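Side-chain contacts in transcriptional regulator, AraC family (Pseudomonas putida, PDB 3GRA), which probably regulates transcription by binding specific DNA sequences, the present chain being its DJ-1/PfpI-family part rather than the whole regulator: residues T22-V27 and E166-L171; L33-S38 and R174-G179; D26-A31 and D37-T42. All blocks are in the same frame, centred on the assembly; numbering follows the deposited sequence.

Interaction 1 (T22-V27 and E166-L171)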
loop_
_atom_site.group_PDB
_atom_site.type_symbol
_atom_site.label_atom_id
_atom_site.label_comp_id
_atom_site.label_asym_id
_atom_site.label_seq_id
_atom_site.Cartn_x
_atom_site.Cartn_y
_atom_site.Cartn_z
ATOM N N THR A 22 0.545 3.299 0.345
ATOM C CA THR A 22 0.160 2.949 1.706
ATOM C C THR A 22 1.088 3.527 2.778
ATOM O O THR A 22 0.627 3.894 3.859
ATOM C CB THR A 22 0.063 1.421 1.890
ATOM O OG1 THR A 22 1.353 0.825 1.699
ATOM C CG2 THR A 22 -0.918 0.833 0.891
ATOM N N VAL A 23 2.383 3.615 2.501
ATOM C CA VAL A 23 3.262 4.184 3.505
ATOM C C VAL A 23 3.017 5.699 3.623
ATOM O O VAL A 23 2.998 6.248 4.722
ATOM C CB VAL A 23 4.751 3.907 3.191
ATOM C CG1 VAL A 23 5.187 4.680 1.961
ATOM C CG2 VAL A 23 5.600 4.285 4.396
ATOM N N ALA A 24 2.818 6.378 2.495
ATOM C CA ALA A 24 2.557 7.807 2.559
ATOM C C ALA A 24 1.285 8.052 3.380
ATOM O O ALA A 24 1.260 8.935 4.233
ATOM C CB ALA A 24 2.399 8.387 1.168
HETATM N N MSE A 25 0.245 7.257 3.118
HETATM C CA MSE A 25 -1.032 7.373 3.826
HETATM C C MSE A 25 -0.874 7.085 5.312
HETATM O O MSE A 25 -1.507 7.722 6.149
HETATM C CB MSE A 25 -2.076 6.405 3.244
HETATM C CG MSE A 25 -2.777 6.877 1.975
HETATM SE SE MSE A 25 -3.968 8.205 2.237
HETATM C CE MSE A 25 -5.333 7.315 2.953
ATOM N N ASP A 26 -0.041 6.108 5.630
ATOM C CA ASP A 26 0.196 5.754 7.013
ATOM C C ASP A 26 0.650 7.025 7.750
ATOM O O ASP A 26 0.090 7.388 8.789
ATOM C CB ASP A 26 1.274 4.678 7.088
ATOM C CG ASP A 26 0.974 3.626 8.134
ATOM O OD1 ASP A 26 -0.016 3.795 8.885
ATOM O OD2 ASP A 26 1.728 2.631 8.207
ATOM N N VAL A 27 1.646 7.705 7.187
ATOM C CA VAL A 27 2.169 8.933 7.765
ATOM C C VAL A 27 1.079 9.966 8.039
ATOM O O VAL A 27 1.035 10.554 9.114
ATOM C CB VAL A 27 3.224 9.588 6.836
ATOM C CG1 VAL A 27 3.694 10.906 7.429
ATOM C CG2 VAL A 27 4.400 8.639 6.628
ATOM N N GLU A 166 9.532 9.323 3.735
ATOM C CA GLU A 166 10.273 10.523 4.115
ATOM C C GLU A 166 9.583 11.770 3.558
ATOM O O GLU A 166 9.532 12.806 4.216
ATOM C CB GLU A 166 11.711 10.482 3.592
ATOM C CG GLU A 166 12.632 9.440 4.233
ATOM C CD GLU A 166 12.846 9.651 5.726
ATOM O OE1 GLU A 166 12.756 10.810 6.199
ATOM O OE2 GLU A 166 13.117 8.655 6.428
ATOM N N LEU A 167 9.046 11.659 2.344
ATOM C CA LEU A 167 8.381 12.783 1.710
ATOM C C LEU A 167 7.211 13.290 2.551
ATOM O O LEU A 167 7.100 14.489 2.786
ATOM C CB LEU A 167 7.900 12.402 0.305
ATOM C CG LEU A 167 7.312 13.536 -0.548
ATOM C CD1 LEU A 167 8.409 14.521 -0.945
ATOM C CD2 LEU A 167 6.664 12.948 -1.796
HETATM N N MSE A 168 6.348 12.386 3.006
HETATM C CA MSE A 168 5.211 12.798 3.816
HETATM C C MSE A 168 5.648 13.235 5.217
HETATM O O MSE A 168 4.960 14.013 5.867
HETATM C CB MSE A 168 4.160 11.686 3.889
HETATM C CG MSE A 168 3.425 11.421 2.557
HETATM SE SE MSE A 168 2.452 12.808 1.908
HETATM C CE MSE A 168 3.604 13.555 0.842
ATOM N N LEU A 169 6.791 12.743 5.684
ATOM C CA LEU A 169 7.308 13.156 6.985
ATOM C C LEU A 169 7.803 14.578 6.790
ATOM O O LEU A 169 7.684 15.425 7.680
ATOM C CB LEU A 169 8.465 12.248 7.439
ATOM C CG LEU A 169 7.989 10.964 8.132
ATOM C CD1 LEU A 169 9.121 9.950 8.246
ATOM C CD2 LEU A 169 7.429 11.339 9.509
ATOM N N GLY A 170 8.346 14.837 5.604
ATOM C CA GLY A 170 8.831 16.167 5.296
ATOM C C GLY A 170 7.653 17.123 5.296
ATOM O O GLY A 170 7.750 18.265 5.754
ATOM N N LEU A 171 6.520 16.640 4.796
ATOM C CA LEU A 171 5.319 17.450 4.744
ATOM C C LEU A 171 4.797 17.710 6.156
ATOM O O LEU A 171 4.425 18.835 6.481
ATOM C CB LEU A 171 4.236 16.754 3.906
ATOM C CG LEU A 171 2.876 17.465 3.801
ATOM C CD1 LEU A 171 3.096 18.881 3.279
ATOM C CD2 LEU A 171 1.929 16.700 2.853
#
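Met-168, modelled as selenomethionine, is met by Ala-24 and Val-27 from the neighbouring helix in an apolar contact. CB of Ala-24 lies 3.5 Å from CG of Met-168, a little tighter than carbon atoms usually pack. One helical turn further on, Val-27 covers the root of the same side chain. Its CG1 is 3.7 Å from CB of Met-168, and its own CB is just as close to that atom, while the other branch, CG2, passes at 4.1 Å from it. The two side chains cross obliquely. CG1, anti to the backbone N (chi1 177°), lies over the 166-171 backbone. There it is 3.7 Å from O of Met-168. It also approaches CD2 of Leu-169, a looser contact at 4.3 Å.

The segment axes come within 8.6 Å of each other and run 24° from parallel. The small side chain of Ala-24 suits this approach, since its CA is only 5.8 Å from the CA of Met-168. Helices 18-34 and 161-176 lie side by side against the central sheet of the alpha/beta fold of the DJ-1/PfpI family. Met-25 and Leu-171 reach strand 6-12 of that sheet, at Phe-10 and Tyr-6.

Met-168 starts out toward helix 18-34 but bends at chi2 and chi3. The bends carry the selenium off from 22-27, so CB and CG make the contact. Met-165 and Val-172, before and after 166-171 on helix 161-176, also pack on Val-27. On another side of helix 18-34, Thr-22, Met-25 and Asp-26 pack on Met-18, Leu-57 and Leu-55 of the second subunit.

Interaction 2 (L33-S38 and R174-G179)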
loop_
_atom_site.group_PDB
_atom_site.type_symbol
_atom_site.label_atom_id
_atom_site.label_comp_id
_atom_site.label_asym_id
_atom_site.label_seq_id
_atom_site.Cartn_x
_atom_site.Cartn_y
_atom_site.Cartn_z
ATOM N N LEU A 33 -3.637 10.568 14.225
ATOM C CA LEU A 33 -3.756 9.774 15.440
ATOM C C LEU A 33 -3.249 10.555 16.657
ATOM O O LEU A 33 -3.787 10.424 17.756
ATOM C CB LEU A 33 -2.949 8.481 15.295
ATOM C CG LEU A 33 -3.473 7.252 16.042
ATOM C CD1 LEU A 33 -4.454 6.516 15.140
ATOM C CD2 LEU A 33 -2.331 6.329 16.425
ATOM N N LEU A 34 -2.215 11.367 16.443
ATOM C CA LEU A 34 -1.602 12.165 17.502
ATOM C C LEU A 34 -2.116 13.603 17.518
ATOM O O LEU A 34 -2.101 14.262 18.558
ATOM C CB LEU A 34 -0.084 12.167 17.327
ATOM C CG LEU A 34 0.585 10.798 17.234
ATOM C CD1 LEU A 34 2.059 10.964 16.909
ATOM C CD2 LEU A 34 0.398 10.051 18.544
ATOM N N ARG A 35 -2.550 14.088 16.358
ATOM C CA ARG A 35 -3.086 15.441 16.230
ATOM C C ARG A 35 -4.301 15.385 15.313
ATOM O O ARG A 35 -4.164 15.243 14.100
ATOM C CB ARG A 35 -2.042 16.373 15.632
ATOM C CG ARG A 35 -2.490 17.819 15.518
ATOM C CD ARG A 35 -1.466 18.623 14.730
ATOM N NE ARG A 35 -1.808 20.036 14.603
ATOM C CZ ARG A 35 -2.876 20.500 13.964
ATOM N NH1 ARG A 35 -3.723 19.661 13.386
ATOM N NH2 ARG A 35 -3.094 21.808 13.895
ATOM N N ALA A 36 -5.486 15.499 15.904
ATOM C CA ALA A 36 -6.747 15.435 15.171
ATOM C C ALA A 36 -6.862 16.363 13.966
ATOM O O ALA A 36 -6.351 17.481 13.971
ATOM C CB ALA A 36 -7.911 15.683 16.126
ATOM N N ASP A 37 -7.567 15.867 12.948
ATOM C CA ASP A 37 -7.814 16.561 11.688
ATOM C C ASP A 37 -6.659 17.401 11.147
ATOM O O ASP A 37 -6.840 18.553 10.747
ATOM C CB ASP A 37 -9.084 17.420 11.781
ATOM C CG ASP A 37 -9.009 18.459 12.873
ATOM O OD1 ASP A 37 -8.042 19.251 12.875
ATOM O OD2 ASP A 37 -9.922 18.480 13.727
ATOM N N SER A 38 -5.468 16.818 11.131
ATOM C CA SER A 38 -4.316 17.524 10.592
ATOM C C SER A 38 -4.384 17.389 9.071
ATOM O O SER A 38 -4.018 18.303 8.341
ATOM C CB SER A 38 -3.019 16.904 11.111
ATOM O OG SER A 38 -2.955 16.968 12.522
ATOM N N ARG A 174 7.019 20.258 7.966
ATOM C CA ARG A 174 6.818 21.607 7.444
ATOM C C ARG A 174 5.493 22.264 7.842
ATOM O O ARG A 174 5.354 23.490 7.775
ATOM C CB ARG A 174 6.921 21.566 5.916
ATOM C CG ARG A 174 6.408 22.797 5.182
ATOM C CD ARG A 174 7.387 23.954 5.235
ATOM N NE ARG A 174 6.856 25.145 4.574
ATOM C CZ ARG A 174 6.672 25.268 3.263
ATOM N NH1 ARG A 174 6.976 24.272 2.441
ATOM N NH2 ARG A 174 6.188 26.399 2.766
ATOM N N LEU A 175 4.526 21.458 8.262
ATOM C CA LEU A 175 3.222 21.981 8.634
ATOM C C LEU A 175 2.950 22.028 10.137
ATOM O O LEU A 175 2.437 23.021 10.644
ATOM C CB LEU A 175 2.122 21.152 7.960
ATOM C CG LEU A 175 2.124 21.082 6.432
ATOM C CD1 LEU A 175 1.124 20.038 5.960
ATOM C CD2 LEU A 175 1.799 22.445 5.864
ATOM N N TYR A 176 3.293 20.965 10.853
ATOM C CA TYR A 176 3.013 20.936 12.278
ATOM C C TYR A 176 4.223 20.812 13.208
ATOM O O TYR A 176 4.074 20.632 14.420
ATOM C CB TYR A 176 1.971 19.843 12.541
ATOM C CG TYR A 176 0.738 20.039 11.668
ATOM C CD1 TYR A 176 0.491 19.220 10.563
ATOM C CD2 TYR A 176 -0.131 21.108 11.895
ATOM C CE1 TYR A 176 -0.584 19.467 9.705
ATOM C CE2 TYR A 176 -1.205 21.365 11.047
ATOM C CZ TYR A 176 -1.426 20.544 9.951
ATOM O OH TYR A 176 -2.466 20.829 9.092
ATOM N N GLY A 177 5.420 20.919 12.635
ATOM C CA GLY A 177 6.633 20.864 13.430
ATOM C C GLY A 177 7.347 19.533 13.554
ATOM O O GLY A 177 6.764 18.476 13.329
ATOM N N ASP A 178 8.621 19.601 13.928
ATOM C CA ASP A 178 9.451 18.418 14.099
ATOM C C ASP A 178 8.824 17.520 15.159
ATOM O O ASP A 178 8.943 16.294 15.108
ATOM C CB ASP A 178 10.864 18.827 14.538
ATOM C CG ASP A 178 11.468 19.911 13.653
ATOM O OD1 ASP A 178 11.678 19.655 12.447
ATOM O OD2 ASP A 178 11.733 21.024 14.167
ATOM N N GLY A 179 8.151 18.145 16.119
ATOM C CA GLY A 179 7.513 17.403 17.190
ATOM C C GLY A 179 6.552 16.331 16.716
ATOM O O GLY A 179 6.658 15.174 17.134
#
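Ser-38 and Tyr-176 bring the two backbones closest, with CA atoms 8.3 Å apart, where the turn after helix 18-34 faces the last residue of helix 161-176. The turn belongs to the beta-alpha-beta unit that leads into strand 39-45 of the DJ-1/PfpI-type fold. Gly-177, with positive phi, is the first residue to leave helix 161-176 and stands at the N-cap position of helix 178-188.

With CG anti to the backbone N (chi1 -177°), the extended chain of Arg-35 carries its guanidinium across to the ring. CE2 of Tyr-176 sits over the centre of the guanidinium. NE is 3.4 Å from CD2 of the ring. The two planes are 36° apart, so this is a tilted approach and not a parallel stack. Ser-38 meets another part of the ring, with its CB 3.8 Å from CE1 of Tyr-176. Replacing Arg-35 by alanine would probably uncover the CD2-CE2 side of the tyrosine ring and leave Ser-38 OG without its guanidinium donor.

That hydroxyl fixes the turn from within. Ser-38 OG donates to Arg-35 O at 2.6 Å, from above the carbonyl plane, and accepts from Arg-35 NH1 at 2.9 Å.

Interaction 3 (D26-A31 and D37-T42)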
loop_
_atom_site.group_PDB
_atom_site.type_symbol
_atom_site.label_atom_id
_atom_site.label_comp_id
_atom_site.label_asym_id
_atom_site.label_seq_id
_atom_site.Cartn_x
_atom_site.Cartn_y
_atom_site.Cartn_z
ATOM N N ASP A 26 -0.041 6.108 5.630
ATOM C CA ASP A 26 0.196 5.754 7.013
ATOM C C ASP A 26 0.650 7.025 7.750
ATOM O O ASP A 26 0.090 7.388 8.789
ATOM C CB ASP A 26 1.274 4.678 7.088
ATOM C CG ASP A 26 0.974 3.626 8.134
ATOM O OD1 ASP A 26 -0.016 3.795 8.885
ATOM O OD2 ASP A 26 1.728 2.631 8.207
ATOM N N VAL A 27 1.646 7.705 7.187
ATOM C CA VAL A 27 2.169 8.933 7.765
ATOM C C VAL A 27 1.079 9.966 8.039
ATOM O O VAL A 27 1.035 10.554 9.114
ATOM C CB VAL A 27 3.224 9.588 6.836
ATOM C CG1 VAL A 27 3.694 10.906 7.429
ATOM C CG2 VAL A 27 4.400 8.639 6.628
ATOM N N LEU A 28 0.203 10.190 7.061
ATOM C CA LEU A 28 -0.866 11.166 7.215
ATOM C C LEU A 28 -1.953 10.704 8.193
ATOM O O LEU A 28 -2.562 11.519 8.882
ATOM C CB LEU A 28 -1.480 11.486 5.847
ATOM C CG LEU A 28 -0.486 11.928 4.762
ATOM C CD1 LEU A 28 -1.239 12.174 3.468
ATOM C CD2 LEU A 28 0.270 13.182 5.196
ATOM N N VAL A 29 -2.208 9.402 8.257
ATOM C CA VAL A 29 -3.213 8.909 9.185
ATOM C C VAL A 29 -2.617 8.950 10.599
ATOM O O VAL A 29 -3.225 9.492 11.525
ATOM C CB VAL A 29 -3.655 7.468 8.833
ATOM C CG1 VAL A 29 -4.583 6.924 9.906
ATOM C CG2 VAL A 29 -4.372 7.459 7.483
ATOM N N THR A 30 -1.415 8.397 10.748
ATOM C CA THR A 30 -0.739 8.379 12.037
ATOM C C THR A 30 -0.613 9.801 12.586
ATOM O O THR A 30 -0.717 10.022 13.792
ATOM C CB THR A 30 0.660 7.749 11.913
ATOM O OG1 THR A 30 0.530 6.417 11.408
ATOM C CG2 THR A 30 1.364 7.703 13.269
ATOM N N ALA A 31 -0.400 10.763 11.694
ATOM C CA ALA A 31 -0.280 12.150 12.110
ATOM C C ALA A 31 -1.573 12.540 12.804
ATOM O O ALA A 31 -1.553 13.171 13.858
ATOM C CB ALA A 31 -0.033 13.058 10.910
ATOM N N ASP A 37 -7.567 15.867 12.948
ATOM C CA ASP A 37 -7.814 16.561 11.688
ATOM C C ASP A 37 -6.659 17.401 11.147
ATOM O O ASP A 37 -6.840 18.553 10.747
ATOM C CB ASP A 37 -9.084 17.420 11.781
ATOM C CG ASP A 37 -9.009 18.459 12.873
ATOM O OD1 ASP A 37 -8.042 19.251 12.875
ATOM O OD2 ASP A 37 -9.922 18.480 13.727
ATOM N N SER A 38 -5.468 16.818 11.131
ATOM C CA SER A 38 -4.316 17.524 10.592
ATOM C C SER A 38 -4.384 17.389 9.071
ATOM O O SER A 38 -4.018 18.303 8.341
ATOM C CB SER A 38 -3.019 16.904 11.111
ATOM O OG SER A 38 -2.955 16.968 12.522
ATOM N N PHE A 39 -4.889 16.247 8.610
ATOM C CA PHE A 39 -4.998 15.963 7.175
ATOM C C PHE A 39 -6.320 15.308 6.756
ATOM O O PHE A 39 -6.891 14.506 7.491
ATOM C CB PHE A 39 -3.881 15.006 6.737
ATOM C CG PHE A 39 -2.495 15.528 6.955
ATOM C CD1 PHE A 39 -1.952 16.474 6.102
ATOM C CD2 PHE A 39 -1.714 15.043 7.997
ATOM C CE1 PHE A 39 -0.657 16.927 6.277
ATOM C CE2 PHE A 39 -0.415 15.494 8.180
ATOM C CZ PHE A 39 0.115 16.436 7.318
ATOM N N GLN A 40 -6.765 15.644 5.548
ATOM C CA GLN A 40 -7.955 15.057 4.931
ATOM C C GLN A 40 -7.446 14.570 3.569
ATOM O O GLN A 40 -6.849 15.339 2.811
ATOM C CB GLN A 40 -9.057 16.096 4.707
ATOM C CG GLN A 40 -9.478 16.849 5.945
ATOM C CD GLN A 40 -10.630 17.798 5.672
ATOM O OE1 GLN A 40 -11.790 17.384 5.620
ATOM N NE2 GLN A 40 -10.315 19.078 5.483
ATOM N N PHE A 41 -7.685 13.304 3.252
ATOM C CA PHE A 41 -7.203 12.739 1.994
ATOM C C PHE A 41 -8.209 11.804 1.314
ATOM O O PHE A 41 -9.102 11.260 1.965
ATOM C CB PHE A 41 -5.883 12.013 2.270
ATOM C CG PHE A 41 -5.788 11.465 3.662
ATOM C CD1 PHE A 41 -6.358 10.246 3.985
ATOM C CD2 PHE A 41 -5.202 12.220 4.678
ATOM C CE1 PHE A 41 -6.350 9.773 5.307
ATOM C CE2 PHE A 41 -5.189 11.762 6.000
ATOM C CZ PHE A 41 -5.767 10.538 6.312
ATOM N N THR A 42 -8.050 11.626 0.002
ATOM C CA THR A 42 -8.945 10.779 -0.778
ATOM C C THR A 42 -8.266 10.107 -1.974
ATOM O O THR A 42 -7.552 10.749 -2.743
ATOM C CB THR A 42 -10.117 11.584 -1.360
ATOM O OG1 THR A 42 -10.636 12.468 -0.365
ATOM C CG2 THR A 42 -11.224 10.649 -1.809
#
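This is a helix-on-strand contact, in which Leu-28, Val-29 and Ala-31 pack on Phe-39 and Phe-41, between helix 18-34 and strand 39-45 on one face of the central sheet. Leu-28 sits between the two rings. Its CD2 is 3.7 Å from the centroid of the Phe-39 ring and only 5° off the ring normal, a CH-pi contact over the face. The leucine CG is anti to its carbonyl carbon, and this sends the branched end over the ring. Ala-31 comes to the same ring at its edge, close to the ring plane, with CB 3.7 Å from CE2 of Phe-39. Phe-39 is thus held on a face and at an edge by residues one helical turn apart.

Helix and strand are successive parts of a beta-alpha-beta crossover, 6-12 to 18-34 to 39-45, as expected in this alpha/beta fold. Their segment axes approach to 8.6 Å and run 142° apart. The connection is short, and Asn-32 OD1 accepts hydrogen bonds from the backbone N of both Ser-38 and Phe-39.

Phe-41 points to the helix too, two residues along the strand. CE2 of its ring is 3.7 Å from CB of Leu-28. Its CZ is 3.6 Å from CG2 of Val-29, whose side chain crosses it at about a right angle. The chi1 of Phe-41, 29°, lies off the staggered positions and suggests some strain. CB of Phe-39 lies at the edge of the Phe-41 ring, in its plane.

Gln-40 turns away from the helix, and its backbone is hydrogen-bonded to Tyr-6 and Val-8 of strand 6-12. Val-29 also packs on Leu-55 of the second subunit.

Overall arrangement
All three contacts use helix 18-34 and lie on the same side of the chain's centre. Interaction 3 is centred about 9 Å from each of the others, and the centres of interactions 1 and 2 are about 12 Å apart. Along the chain, 22-27 overlaps 26-31, and 33-38 overlaps 37-42. Segments 166-171 and 174-179 come much later, on and just past helix 161-176. Interaction 3 is therefore local, while 1 and 2 bring the late helix to the early unit. Phe-39 links them: Leu-175 CD1 is 3.6 Å from its CE1, and Leu-171 also packs on it. Interactions 1 and 3 also reach the second subunit.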